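Local atomic coordinates of sugar ABC transporter substrate-binding protein (Treponema pallidum subsp. pallidum, PDB entry 5U2P), a protein that probably binds a small ligand, perhaps a sugar, in the periplasm as the substrate-binding component of an ABC transporter. Residues 336-341 with 348-353; 49-54 with 326-331; 130-135 with 344-349. All blocks are in the same frame, centred on the assembly; numbering follows the deposited sequence.

Interaction 1 (336-341 with 348-353); sequences SFFEEH and RNTTSA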
ATOM      1  N   SER A 336     -13.637   0.017 -19.293  1.00 26.69           N
ATOM      2  CA  SER A 336     -14.755   0.915 -19.052  1.00 39.07           C
ATOM      3  C   SER A 336     -14.716   1.488 -17.641  1.00 39.50           C
ATOM      4  O   SER A 336     -14.842   2.695 -17.436  1.00 31.84           O
ATOM      5  CB  SER A 336     -16.068   0.172 -19.299  1.00 46.82           C
ATOM      6  OG  SER A 336     -17.183   0.986 -19.003  1.00 67.30           O
ATOM      7  N   PHE A 337     -14.502   0.621 -16.662  1.00 30.21           N
ATOM      8  CA  PHE A 337     -14.461   1.031 -15.270  1.00 24.34           C
ATOM      9  C   PHE A 337     -13.409   2.102 -14.991  1.00 26.05           C
ATOM     10  O   PHE A 337     -13.660   3.057 -14.252  1.00 30.23           O
ATOM     11  CB  PHE A 337     -14.221  -0.228 -14.414  1.00 25.91           C
ATOM     12  CG  PHE A 337     -14.244   0.005 -12.928  1.00 26.74           C
ATOM     13  CD1 PHE A 337     -15.300   0.656 -12.325  1.00 27.91           C
ATOM     14  CD2 PHE A 337     -13.221  -0.487 -12.125  1.00 27.56           C
ATOM     15  CE1 PHE A 337     -15.330   0.843 -10.959  1.00 28.77           C
ATOM     16  CE2 PHE A 337     -13.240  -0.297 -10.748  1.00 24.94           C
ATOM     17  CZ  PHE A 337     -14.296   0.366 -10.165  1.00 32.05           C
ATOM     18  N   PHE A 338     -12.215   1.937 -15.557  1.00 25.95           N
ATOM     19  CA  PHE A 338     -11.114   2.827 -15.249  1.00 27.98           C
ATOM     20  C   PHE A 338     -11.103   4.087 -16.113  1.00 34.57           C
ATOM     21  O   PHE A 338     -10.167   4.886 -16.027  1.00 33.50           O
ATOM     22  CB  PHE A 338      -9.785   2.083 -15.363  1.00 22.31           C
ATOM     23  CG  PHE A 338      -9.387   1.414 -14.065  1.00 21.90           C
ATOM     24  CD1 PHE A 338      -9.799   0.125 -13.777  1.00 24.29           C
ATOM     25  CD2 PHE A 338      -8.688   2.115 -13.102  1.00 27.40           C
ATOM     26  CE1 PHE A 338      -9.473  -0.468 -12.566  1.00 20.45           C
ATOM     27  CE2 PHE A 338      -8.362   1.531 -11.883  1.00 28.34           C
ATOM     28  CZ  PHE A 338      -8.756   0.232 -11.620  1.00 24.28           C
ATOM     29  N   GLU A 339     -12.147   4.277 -16.914  1.00 33.88           N
ATOM     30  CA  GLU A 339     -12.384   5.590 -17.519  1.00 30.91           C
ATOM     31  C   GLU A 339     -12.945   6.542 -16.455  1.00 48.69           C
ATOM     32  O   GLU A 339     -12.913   7.758 -16.621  1.00 44.97           O
ATOM     33  CB  GLU A 339     -13.330   5.478 -18.712  1.00 34.93           C
ATOM     34  CG  GLU A 339     -12.676   4.823 -19.919  1.00 46.85           C
ATOM     35  CD  GLU A 339     -13.630   4.649 -21.081  1.00 73.42           C
ATOM     36  OE1 GLU A 339     -14.786   5.107 -20.970  1.00 73.77           O
ATOM     37  OE2 GLU A 339     -13.224   4.055 -22.102  1.00 69.71           O
ATOM     38  N   GLU A 340     -13.431   5.966 -15.355  1.00 30.71           N
ATOM     39  CA  GLU A 340     -13.989   6.716 -14.235  1.00 35.35           C
ATOM     40  C   GLU A 340     -13.250   6.472 -12.923  1.00 39.73           C
ATOM     41  O   GLU A 340     -13.008   7.388 -12.145  1.00 30.93           O
ATOM     42  CB  GLU A 340     -15.458   6.342 -14.054  1.00 34.73           C
ATOM     43  CG  GLU A 340     -16.291   6.527 -15.302  1.00 66.90           C
ATOM     44  CD  GLU A 340     -17.762   6.679 -14.989  1.00 80.71           C
ATOM     45  OE1 GLU A 340     -18.508   5.691 -15.158  1.00 69.82           O
ATOM     46  OE2 GLU A 340     -18.169   7.785 -14.573  1.00 88.42           O
ATOM     47  N   HIS A 341     -12.909   5.220 -12.662  1.00 32.67           N
ATOM     48  CA  HIS A 341     -12.326   4.864 -11.382  1.00 29.94           C
ATOM     49  C   HIS A 341     -10.874   5.305 -11.314  1.00 22.61           C
ATOM     50  O   HIS A 341     -10.106   5.065 -12.246  1.00 32.64           O
ATOM     51  CB  HIS A 341     -12.448   3.353 -11.160  1.00 31.36           C
ATOM     52  CG  HIS A 341     -12.100   2.917  -9.771  1.00 31.04           C
ATOM     53  ND1 HIS A 341     -12.866   3.245  -8.675  1.00 28.51           N
ATOM     54  CD2 HIS A 341     -11.064   2.182  -9.301  1.00 28.74           C
ATOM     55  CE1 HIS A 341     -12.315   2.738  -7.586  1.00 41.18           C
ATOM     56  NE2 HIS A 341     -11.222   2.084  -7.940  1.00 26.84           N
ATOM     57  N   ARG A 348      -4.065  -6.744 -15.280  1.00 28.56           N
ATOM     58  CA  ARG A 348      -3.203  -6.616 -16.455  1.00 37.94           C
ATOM     59  C   ARG A 348      -3.929  -6.009 -17.661  1.00 26.54           C
ATOM     60  O   ARG A 348      -5.083  -6.341 -17.929  1.00 31.01           O
ATOM     61  CB  ARG A 348      -2.691  -8.006 -16.839  1.00 41.54           C
ATOM     62  CG  ARG A 348      -1.242  -8.104 -17.219  1.00 63.60           C
ATOM     63  CD  ARG A 348      -0.832  -9.578 -17.304  1.00 61.41           C
ATOM     64  NE  ARG A 348      -1.018 -10.272 -16.029  1.00 65.14           N
ATOM     65  CZ  ARG A 348      -0.242 -10.089 -14.967  1.00 51.20           C
ATOM     66  NH1 ARG A 348       0.766  -9.232 -15.038  1.00 36.82           N
ATOM     67  NH2 ARG A 348      -0.466 -10.758 -13.842  1.00 42.61           N
ATOM     68  N   ASN A 349      -3.234  -5.139 -18.401  1.00 34.17           N
ATOM     69  CA  ASN A 349      -3.720  -4.643 -19.694  1.00 44.96           C
ATOM     70  C   ASN A 349      -5.007  -3.827 -19.598  1.00 36.84           C
ATOM     71  O   ASN A 349      -5.895  -3.956 -20.437  1.00 34.14           O
ATOM     72  CB  ASN A 349      -3.935  -5.811 -20.659  1.00 38.72           C
ATOM     73  CG  ASN A 349      -2.691  -6.669 -20.822  1.00 60.79           C
ATOM     74  OD1 ASN A 349      -1.571  -6.152 -20.874  1.00 54.42           O
ATOM     75  ND2 ASN A 349      -2.880  -7.986 -20.896  1.00 58.93           N
ATOM     76  N   THR A 350      -5.093  -2.989 -18.572  1.00 26.89           N
ATOM     77  CA  THR A 350      -6.176  -2.024 -18.442  1.00 30.38           C
ATOM     78  C   THR A 350      -5.757  -0.722 -19.122  1.00 28.42           C
ATOM     79  O   THR A 350      -5.129   0.142 -18.505  1.00 32.85           O
ATOM     80  CB  THR A 350      -6.513  -1.768 -16.972  1.00 24.07           C
ATOM     81  OG1 THR A 350      -6.895  -3.011 -16.358  1.00 27.27           O
ATOM     82  CG2 THR A 350      -7.651  -0.791 -16.836  1.00 26.54           C
ATOM     83  N   THR A 351      -6.106  -0.607 -20.400  1.00 30.79           N
ATOM     84  CA  THR A 351      -5.639   0.498 -21.238  1.00 39.61           C
ATOM     85  C   THR A 351      -6.028   1.878 -20.708  1.00 41.47           C
ATOM     86  O   THR A 351      -5.258   2.826 -20.816  1.00 43.86           O
ATOM     87  CB  THR A 351      -6.184   0.353 -22.677  1.00 38.40           C
ATOM     88  OG1 THR A 351      -7.608   0.551 -22.687  1.00 62.23           O
ATOM     89  CG2 THR A 351      -5.870  -1.020 -23.229  1.00 36.50           C
ATOM     90  N   SER A 352      -7.225   1.989 -20.141  1.00 36.17           N
ATOM     91  CA  SER A 352      -7.743   3.268 -19.666  1.00 31.61           C
ATOM     92  C   SER A 352      -7.143   3.720 -18.347  1.00 41.53           C
ATOM     93  O   SER A 352      -7.318   4.876 -17.951  1.00 42.41           O
ATOM     94  CB  SER A 352      -9.258   3.189 -19.530  1.00 50.85           C
ATOM     95  OG  SER A 352      -9.612   2.145 -18.639  1.00 36.27           O
ATOM     96  N   ALA A 353      -6.447   2.817 -17.654  1.00 34.34           N
ATOM     97  CA  ALA A 353      -5.771   3.185 -16.423  1.00 33.23           C
ATOM     98  C   ALA A 353      -4.447   3.838 -16.789  1.00 40.37           C
ATOM     99  O   ALA A 353      -3.638   3.269 -17.516  1.00 58.43           O
ATOM    100  CB  ALA A 353      -5.552   1.965 -15.516  1.00 31.10           C
TER
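Phe-338, where the chain leaves helical geometry at the end of helix 331-337, comes closest to Ala-353 across the contact, CA to CA 5.5 Å, and Ala-353 is the last residue of a type I beta turn that starts at Thr-350. The contact thus packs a helix C-terminus against a beta turn in the loop that follows it, within the lobe of this solute-binding protein that carries the N-terminal strand. The turn is closed by Ala-353 N bonding to Thr-350 O (3.1 Å).

Two methyl groups approach the Phe-338 ring obliquely from the same side: Thr-350 CG2 is 3.8 Å from Phe-338 CD1, and Ala-353 CB is 4.0 Å from Phe-338 CD2. Thr-350 turns that methyl to the ring by setting CG2 anti to its own backbone N, while OG1 bonds back to Phe-347 O. The side chains of Phe-338 and Thr-350 cross at about a right angle.

No hydrogen bond joins the two segments. Ser-352 OG instead bonds to Asn-335 O, one residue before 336-341, and this bond links the turn to the last part of helix 331-337. Glu-339 packs at the solvent side with its aliphatic part, CG lying 3.8 Å from Ser-352 CB. Set between its backbone N and carbonyl carbon (chi1 58°), Ser-352 OG also lies 3.3 Å from Phe-338 CB.

Interaction 2 (49-54 with 326-331); sequences NVFTKL and SVLASA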
ATOM      1  N   ASN A  49     -22.197   2.143 -13.869  1.00 40.34           N
ATOM      2  CA  ASN A  49     -22.205   1.854 -15.288  1.00 51.59           C
ATOM      3  C   ASN A  49     -21.796   0.415 -15.523  1.00 39.72           C
ATOM      4  O   ASN A  49     -22.269  -0.224 -16.462  1.00 43.35           O
ATOM      5  CB  ASN A  49     -21.287   2.821 -16.035  1.00 58.62           C
ATOM      6  CG  ASN A  49     -21.801   4.258 -15.990  1.00 63.09           C
ATOM      7  OD1 ASN A  49     -22.998   4.491 -15.825  1.00 53.95           O
ATOM      8  ND2 ASN A  49     -20.899   5.222 -16.126  1.00 52.22           N
ATOM      9  N   VAL A  50     -20.913  -0.092 -14.658  1.00 37.89           N
ATOM     10  CA  VAL A  50     -20.537  -1.490 -14.684  1.00 32.51           C
ATOM     11  C   VAL A  50     -21.769  -2.375 -14.495  1.00 33.47           C
ATOM     12  O   VAL A  50     -22.000  -3.314 -15.260  1.00 31.78           O
ATOM     13  CB  VAL A  50     -19.478  -1.808 -13.577  1.00 37.00           C
ATOM     14  CG1 VAL A  50     -19.564  -3.222 -13.152  1.00 44.49           C
ATOM     15  CG2 VAL A  50     -18.084  -1.487 -14.073  1.00 49.27           C
ATOM     16  N   PHE A  51     -22.564  -2.079 -13.474  1.00 33.82           N
ATOM     17  CA  PHE A  51     -23.745  -2.890 -13.193  1.00 41.18           C
ATOM     18  C   PHE A  51     -24.816  -2.669 -14.265  1.00 35.97           C
ATOM     19  O   PHE A  51     -25.606  -3.568 -14.556  1.00 37.31           O
ATOM     20  CB  PHE A  51     -24.299  -2.578 -11.801  1.00 35.11           C
ATOM     21  CG  PHE A  51     -23.362  -2.930 -10.668  1.00 38.79           C
ATOM     22  CD1 PHE A  51     -22.424  -3.944 -10.801  1.00 31.88           C
ATOM     23  CD2 PHE A  51     -23.422  -2.242  -9.469  1.00 47.07           C
ATOM     24  CE1 PHE A  51     -21.563  -4.260  -9.762  1.00 46.74           C
ATOM     25  CE2 PHE A  51     -22.565  -2.554  -8.434  1.00 35.77           C
ATOM     26  CZ  PHE A  51     -21.635  -3.566  -8.581  1.00 29.32           C
ATOM     27  N   THR A  52     -24.842  -1.482 -14.872  1.00 38.52           N
ATOM     28  CA  THR A  52     -25.800  -1.217 -15.937  1.00 40.24           C
ATOM     29  C   THR A  52     -25.477  -2.067 -17.158  1.00 39.10           C
ATOM     30  O   THR A  52     -26.383  -2.623 -17.783  1.00 37.93           O
ATOM     31  CB  THR A  52     -25.824   0.279 -16.345  1.00 44.76           C
ATOM     32  OG1 THR A  52     -26.199   1.075 -15.218  1.00 39.64           O
ATOM     33  CG2 THR A  52     -26.829   0.522 -17.468  1.00 45.96           C
ATOM     34  N   LYS A  53     -24.191  -2.153 -17.502  1.00 40.60           N
ATOM     35  CA  LYS A  53     -23.727  -3.013 -18.593  1.00 40.72           C
ATOM     36  C   LYS A  53     -24.042  -4.463 -18.322  1.00 46.86           C
ATOM     37  O   LYS A  53     -24.385  -5.223 -19.222  1.00 35.35           O
ATOM     38  CB  LYS A  53     -22.216  -2.878 -18.800  1.00 46.36           C
ATOM     39  CG  LYS A  53     -21.780  -1.694 -19.632  1.00 62.34           C
ATOM     40  CD  LYS A  53     -20.263  -1.668 -19.798  1.00 73.87           C
ATOM     41  CE  LYS A  53     -19.764  -2.813 -20.669  1.00 68.60           C
ATOM     42  NZ  LYS A  53     -18.291  -2.755 -20.873  1.00 72.08           N
ATOM     43  N   LEU A  54     -23.871  -4.871 -17.076  1.00 31.93           N
ATOM     44  CA  LEU A  54     -24.116  -6.235 -16.728  1.00 27.83           C
ATOM     45  C   LEU A  54     -25.563  -6.618 -17.003  1.00 39.43           C
ATOM     46  O   LEU A  54     -25.843  -7.698 -17.527  1.00 33.05           O
ATOM     47  CB  LEU A  54     -23.772  -6.449 -15.246  1.00 36.47           C
ATOM     48  CG  LEU A  54     -23.301  -7.807 -14.779  1.00 43.67           C
ATOM     49  CD1 LEU A  54     -22.050  -8.255 -15.525  1.00 29.88           C
ATOM     50  CD2 LEU A  54     -23.054  -7.706 -13.284  1.00 29.87           C
ATOM     51  N   SER A 326     -16.596 -12.731 -12.971  1.00 20.95           N
ATOM     52  CA  SER A 326     -15.789 -13.079 -14.133  1.00 18.43           C
ATOM     53  C   SER A 326     -15.969 -12.066 -15.268  1.00 20.44           C
ATOM     54  O   SER A 326     -14.981 -11.649 -15.896  1.00 24.39           O
ATOM     55  CB  SER A 326     -16.135 -14.494 -14.604  1.00 24.41           C
ATOM     56  OG  SER A 326     -15.472 -14.794 -15.812  1.00 36.94           O
ATOM     57  N   VAL A 327     -17.209 -11.657 -15.534  1.00 18.81           N
ATOM     58  CA  VAL A 327     -17.453 -10.609 -16.533  1.00 22.49           C
ATOM     59  C   VAL A 327     -16.823  -9.277 -16.080  1.00 20.23           C
ATOM     60  O   VAL A 327     -16.173  -8.576 -16.867  1.00 22.62           O
ATOM     61  CB  VAL A 327     -18.965 -10.395 -16.811  1.00 26.69           C
ATOM     62  CG1 VAL A 327     -19.194  -9.208 -17.762  1.00 27.76           C
ATOM     63  CG2 VAL A 327     -19.585 -11.639 -17.420  1.00 27.01           C
ATOM     64  N   LEU A 328     -17.008  -8.928 -14.818  1.00 20.50           N
ATOM     65  CA  LEU A 328     -16.438  -7.681 -14.299  1.00 18.18           C
ATOM     66  C   LEU A 328     -14.914  -7.673 -14.409  1.00 23.48           C
ATOM     67  O   LEU A 328     -14.303  -6.629 -14.607  1.00 21.97           O
ATOM     68  CB  LEU A 328     -16.857  -7.461 -12.845  1.00 21.99           C
ATOM     69  CG  LEU A 328     -18.345  -7.225 -12.555  1.00 34.47           C
ATOM     70  CD1 LEU A 328     -18.584  -6.843 -11.094  1.00 30.36           C
ATOM     71  CD2 LEU A 328     -18.886  -6.189 -13.443  1.00 41.19           C
ATOM     72  N   ALA A 329     -14.303  -8.846 -14.306  1.00 20.71           N
ATOM     73  CA  ALA A 329     -12.851  -8.959 -14.368  1.00 20.08           C
ATOM     74  C   ALA A 329     -12.303  -8.827 -15.796  1.00 24.80           C
ATOM     75  O   ALA A 329     -11.099  -8.613 -15.979  1.00 28.25           O
ATOM     76  CB  ALA A 329     -12.422 -10.300 -13.769  1.00 20.24           C
ATOM     77  N   SER A 330     -13.176  -8.962 -16.778  1.00 21.84           N
ATOM     78  CA  SER A 330     -12.789  -8.982 -18.199  1.00 27.51           C
ATOM     79  C   SER A 330     -12.191  -7.641 -18.599  1.00 33.73           C
ATOM     80  O   SER A 330     -12.518  -6.612 -18.013  1.00 25.05           O
ATOM     81  CB  SER A 330     -13.988  -9.323 -19.097  1.00 26.37           C
ATOM     82  OG  SER A 330     -14.896  -8.244 -19.260  1.00 23.65           O
ATOM     83  N   ALA A 331     -11.309  -7.652 -19.592  1.00 29.06           N
ATOM     84  CA  ALA A 331     -10.595  -6.435 -19.983  1.00 36.34           C
ATOM     85  C   ALA A 331     -11.569  -5.338 -20.424  1.00 31.27           C
ATOM     86  O   ALA A 331     -11.354  -4.155 -20.141  1.00 28.60           O
ATOM     87  CB  ALA A 331      -9.606  -6.745 -21.091  1.00 36.83           C
TER
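Two helices of the lobe that holds the N-terminal strand, 45-58 and 318-329, meet here in an apolar helix-helix interface, part of the layer over the five-stranded mixed sheet: Phe-51 and Leu-54 also touch Val-62 of edge strand 61-67. The backbones stay well apart, the nearest CA atoms being those of Val-50 and Leu-328 at 7.4 Å, so side chains alone bridge the gap.

Leu-328 contributes the largest share of the buried surface, its two methyls reaching different partners. CD1 comes to the edge of the Phe-51 ring, near the ring plane, 4.2 Å from CE1, and the two side chains cross at about a right angle. CD2 faces the valine and leucine one helical turn apart, Val-50 and Leu-54; it is 4.3 Å from Leu-54 CD1, whereas its modelled approach to Val-50 CG1 is too short to be reliable. Farther along, Leu-54 CD1 lies 3.8 Å from Val-327 CG1. Val-327 presents this methyl with CG1 anti to the backbone N (chi1 175°).

Ser-330 stands at the junction of helices 318-329 and 331-337. Val-327 O receives both Ser-330 N (3.0 Å) and Ser-330 OG (2.7 Å), the hydroxyl in the carbonyl plane, and Ser-330 is also the N-cap of helix 331-337. Tyr-333 of that helix touches Val-327 and Leu-328 and forms a cation-pi pair with Lys-53.

With no hydrogen bond between the segments, the contact rests on van der Waals and hydrophobic packing of valine, leucine and phenylalanine side chains.

Interaction 3 (130-135 with 344-349); sequences ALPLNC and LPAFRN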
ATOM      1  N   ALA A 130     -11.909 -11.856  -2.777  1.00 17.52           N
ATOM      2  CA  ALA A 130     -12.671 -10.798  -3.417  1.00 17.99           C
ATOM      3  C   ALA A 130     -12.014 -10.390  -4.728  1.00 19.57           C
ATOM      4  O   ALA A 130     -10.795 -10.526  -4.899  1.00 19.91           O
ATOM      5  CB  ALA A 130     -12.783  -9.594  -2.496  1.00 18.54           C
ATOM      6  N   LEU A 131     -12.833  -9.879  -5.630  1.00 18.34           N
ATOM      7  CA  LEU A 131     -12.337  -9.171  -6.803  1.00 20.46           C
ATOM      8  C   LEU A 131     -11.978  -7.731  -6.413  1.00 21.27           C
ATOM      9  O   LEU A 131     -12.854  -6.958  -6.036  1.00 18.56           O
ATOM     10  CB  LEU A 131     -13.374  -9.178  -7.902  1.00 19.29           C
ATOM     11  CG  LEU A 131     -12.973  -8.474  -9.221  1.00 21.50           C
ATOM     12  CD1 LEU A 131     -13.599  -9.205 -10.391  1.00 40.94           C
ATOM     13  CD2 LEU A 131     -13.393  -7.023  -9.205  1.00 30.55           C
ATOM     14  N   PRO A 132     -10.692  -7.368  -6.504  1.00 18.14           N
ATOM     15  CA  PRO A 132     -10.253  -6.039  -6.081  1.00 16.09           C
ATOM     16  C   PRO A 132     -10.516  -4.975  -7.119  1.00 18.86           C
ATOM     17  O   PRO A 132     -10.488  -5.285  -8.305  1.00 20.05           O
ATOM     18  CB  PRO A 132      -8.754  -6.218  -5.887  1.00 18.92           C
ATOM     19  CG  PRO A 132      -8.401  -7.258  -6.848  1.00 18.00           C
ATOM     20  CD  PRO A 132      -9.553  -8.185  -6.956  1.00 18.07           C
ATOM     21  N   LEU A 133     -10.772  -3.752  -6.664  1.00 17.21           N
ATOM     22  CA  LEU A 133     -10.993  -2.616  -7.559  1.00 22.44           C
ATOM     23  C   LEU A 133      -9.712  -1.866  -7.928  1.00 22.30           C
ATOM     24  O   LEU A 133      -9.716  -1.046  -8.856  1.00 23.82           O
ATOM     25  CB  LEU A 133     -11.978  -1.652  -6.910  1.00 18.62           C
ATOM     26  CG  LEU A 133     -13.306  -2.282  -6.502  1.00 25.07           C
ATOM     27  CD1 LEU A 133     -14.231  -1.220  -5.926  1.00 25.57           C
ATOM     28  CD2 LEU A 133     -13.963  -3.022  -7.664  1.00 23.65           C
ATOM     29  N   ASN A 134      -8.629  -2.149  -7.204  1.00 20.08           N
ATOM     30  CA  ASN A 134      -7.291  -1.592  -7.447  1.00 21.20           C
ATOM     31  C   ASN A 134      -6.250  -2.617  -7.004  1.00 23.30           C
ATOM     32  O   ASN A 134      -6.550  -3.428  -6.122  1.00 21.76           O
ATOM     33  CB  ASN A 134      -7.064  -0.288  -6.660  1.00 18.30           C
ATOM     34  CG  ASN A 134      -8.058   0.812  -7.021  1.00 19.07           C
ATOM     35  OD1 ASN A 134      -9.088   0.983  -6.375  1.00 25.64           O
ATOM     36  ND2 ASN A 134      -7.719   1.592  -8.046  1.00 23.28           N
ATOM     37  N   CYS A 135      -5.023  -2.572  -7.535  1.00 16.81           N
ATOM     38  CA  CYS A 135      -4.000  -3.491  -7.058  1.00 17.83           C
ATOM     39  C   CYS A 135      -3.394  -3.017  -5.738  1.00 23.27           C
ATOM     40  O   CYS A 135      -2.964  -3.829  -4.906  1.00 21.28           O
ATOM     41  CB  CYS A 135      -2.893  -3.702  -8.103  1.00 21.57           C
ATOM     42  SG  CYS A 135      -1.829  -2.233  -8.482  1.00 22.84           S
ATOM     43  N   LEU A 344      -4.517   2.899  -9.206  1.00 27.59           N
ATOM     44  CA  LEU A 344      -3.794   1.906  -9.968  1.00 24.08           C
ATOM     45  C   LEU A 344      -4.742   0.776 -10.383  1.00 31.08           C
ATOM     46  O   LEU A 344      -5.642   0.405  -9.626  1.00 27.63           O
ATOM     47  CB  LEU A 344      -2.607   1.374  -9.147  1.00 25.63           C
ATOM     48  CG  LEU A 344      -1.497   2.409  -8.885  1.00 25.57           C
ATOM     49  CD1 LEU A 344      -0.508   1.864  -7.860  1.00 30.17           C
ATOM     50  CD2 LEU A 344      -0.780   2.783 -10.168  1.00 30.79           C
ATOM     51  N   PRO A 345      -4.549   0.227 -11.593  1.00 25.07           N
ATOM     52  CA  PRO A 345      -5.435  -0.845 -12.052  1.00 18.98           C
ATOM     53  C   PRO A 345      -5.312  -2.104 -11.198  1.00 19.67           C
ATOM     54  O   PRO A 345      -4.299  -2.320 -10.519  1.00 25.06           O
ATOM     55  CB  PRO A 345      -4.958  -1.106 -13.490  1.00 22.40           C
ATOM     56  CG  PRO A 345      -3.523  -0.714 -13.480  1.00 28.44           C
ATOM     57  CD  PRO A 345      -3.455   0.477 -12.555  1.00 31.27           C
ATOM     58  N   ALA A 346      -6.337  -2.940 -11.249  1.00 21.94           N
ATOM     59  CA  ALA A 346      -6.327  -4.216 -10.523  1.00 22.94           C
ATOM     60  C   ALA A 346      -5.835  -5.344 -11.421  1.00 21.19           C
ATOM     61  O   ALA A 346      -5.236  -6.321 -10.954  1.00 26.32           O
ATOM     62  CB  ALA A 346      -7.712  -4.535 -10.006  1.00 25.34           C
ATOM     63  N   PHE A 347      -6.103  -5.192 -12.714  1.00 21.73           N
ATOM     64  CA  PHE A 347      -5.795  -6.205 -13.711  1.00 25.00           C
ATOM     65  C   PHE A 347      -4.775  -5.751 -14.761  1.00 25.30           C
ATOM     66  O   PHE A 347      -4.632  -4.563 -15.070  1.00 26.71           O
ATOM     67  CB  PHE A 347      -7.086  -6.653 -14.419  1.00 22.60           C
ATOM     68  CG  PHE A 347      -8.027  -7.439 -13.538  1.00 22.51           C
ATOM     69  CD1 PHE A 347      -7.979  -8.824 -13.508  1.00 26.58           C
ATOM     70  CD2 PHE A 347      -8.956  -6.787 -12.740  1.00 24.84           C
ATOM     71  CE1 PHE A 347      -8.836  -9.542 -12.697  1.00 24.09           C
ATOM     72  CE2 PHE A 347      -9.814  -7.496 -11.929  1.00 23.40           C
ATOM     73  CZ  PHE A 347      -9.755  -8.882 -11.906  1.00 22.60           C
ATOM     74  N   ARG A 348      -4.065  -6.744 -15.280  1.00 28.56           N
ATOM     75  CA  ARG A 348      -3.203  -6.616 -16.455  1.00 37.94           C
ATOM     76  C   ARG A 348      -3.929  -6.009 -17.661  1.00 26.54           C
ATOM     77  O   ARG A 348      -5.083  -6.341 -17.929  1.00 31.01           O
ATOM     78  CB  ARG A 348      -2.691  -8.006 -16.839  1.00 41.54           C
ATOM     79  CG  ARG A 348      -1.242  -8.104 -17.219  1.00 63.60           C
ATOM     80  CD  ARG A 348      -0.832  -9.578 -17.304  1.00 61.41           C
ATOM     81  NE  ARG A 348      -1.018 -10.272 -16.029  1.00 65.14           N
ATOM     82  CZ  ARG A 348      -0.242 -10.089 -14.967  1.00 51.20           C
ATOM     83  NH1 ARG A 348       0.766  -9.232 -15.038  1.00 36.82           N
ATOM     84  NH2 ARG A 348      -0.466 -10.758 -13.842  1.00 42.61           N
ATOM     85  N   ASN A 349      -3.234  -5.139 -18.401  1.00 34.17           N
ATOM     86  CA  ASN A 349      -3.720  -4.643 -19.694  1.00 44.96           C
ATOM     87  C   ASN A 349      -5.007  -3.827 -19.598  1.00 36.84           C
ATOM     88  O   ASN A 349      -5.895  -3.956 -20.437  1.00 34.14           O
ATOM     89  CB  ASN A 349      -3.935  -5.811 -20.659  1.00 38.72           C
ATOM     90  CG  ASN A 349      -2.691  -6.669 -20.822  1.00 60.79           C
ATOM     91  OD1 ASN A 349      -1.571  -6.152 -20.874  1.00 54.42           O
ATOM     92  ND2 ASN A 349      -2.880  -7.986 -20.896  1.00 58.93           N
TER
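Asn-134 holds CG anti to its carbonyl carbon (chi1 -60°), and with chi2 at 94° its amide is turned so that ND2 reaches Leu-344 O, 2.9 Å away. The N-H...O angle is 156°; the acceptor lies close to the amide plane, while the nitrogen is tilted from the plane of the carbonyl. The same ND2 also donates to Lys-342 O, and OD1 accepts from His-341 NE2, so three bonds fix the rotation of the amide.

Strand 131-132, hydrogen-bonded through Leu-131 to Leu-309, is at the edge of the five-stranded sheet. The chain beyond it meets the loop after helix 331-337 and leads to strand 138-145 of the other sheet, consistent with a crossover between the two lobes of a solute-binding protein. CA to CA, Asn-134 and Ala-346 are 4.2 Å apart. A weak backbone bond joins Cys-135 N to Pro-345 O at 3.1 Å, and Cys-135 SG lies 3.7 Å from Leu-344 CB. The Ala-346 methyl lies beside Pro-132, CB 3.3 Å from Pro-132 O.

Within the strand, Leu-131 CD1 approaches the Phe-347 ring obliquely, 4.1 Å from CZ. Ala-329 of helix 318-329 touches both.

The chemistry is therefore divided: apolar packing joins loop to strand, while one good side-chain bond and one weak backbone bond to the Leu-344 and Pro-345 carbonyls tie the loop to 134-135, consistent with a fixed register there.

In the fold
All three contacts lie on the same side of the chain's centre, and the loop after helix 331-337 enters two of them. Interactions 1 and 3 share Arg-348 and Asn-349, and between them Phe-338 CZ packs on Pro-345 CA. Interaction 2 is a buried, wholly apolar helix pair; interaction 3, also buried, adds one sound and one weak hydrogen bond to backbone carbonyls; interaction 1 is only partly buried, with exposed Glu-339 at its margin. Helix 318-329 is followed directly by helix 331-337, which takes the chain from interaction 2 to interaction 1, and helix 318-329 serves both interaction 2 and the apolar side of interaction 3.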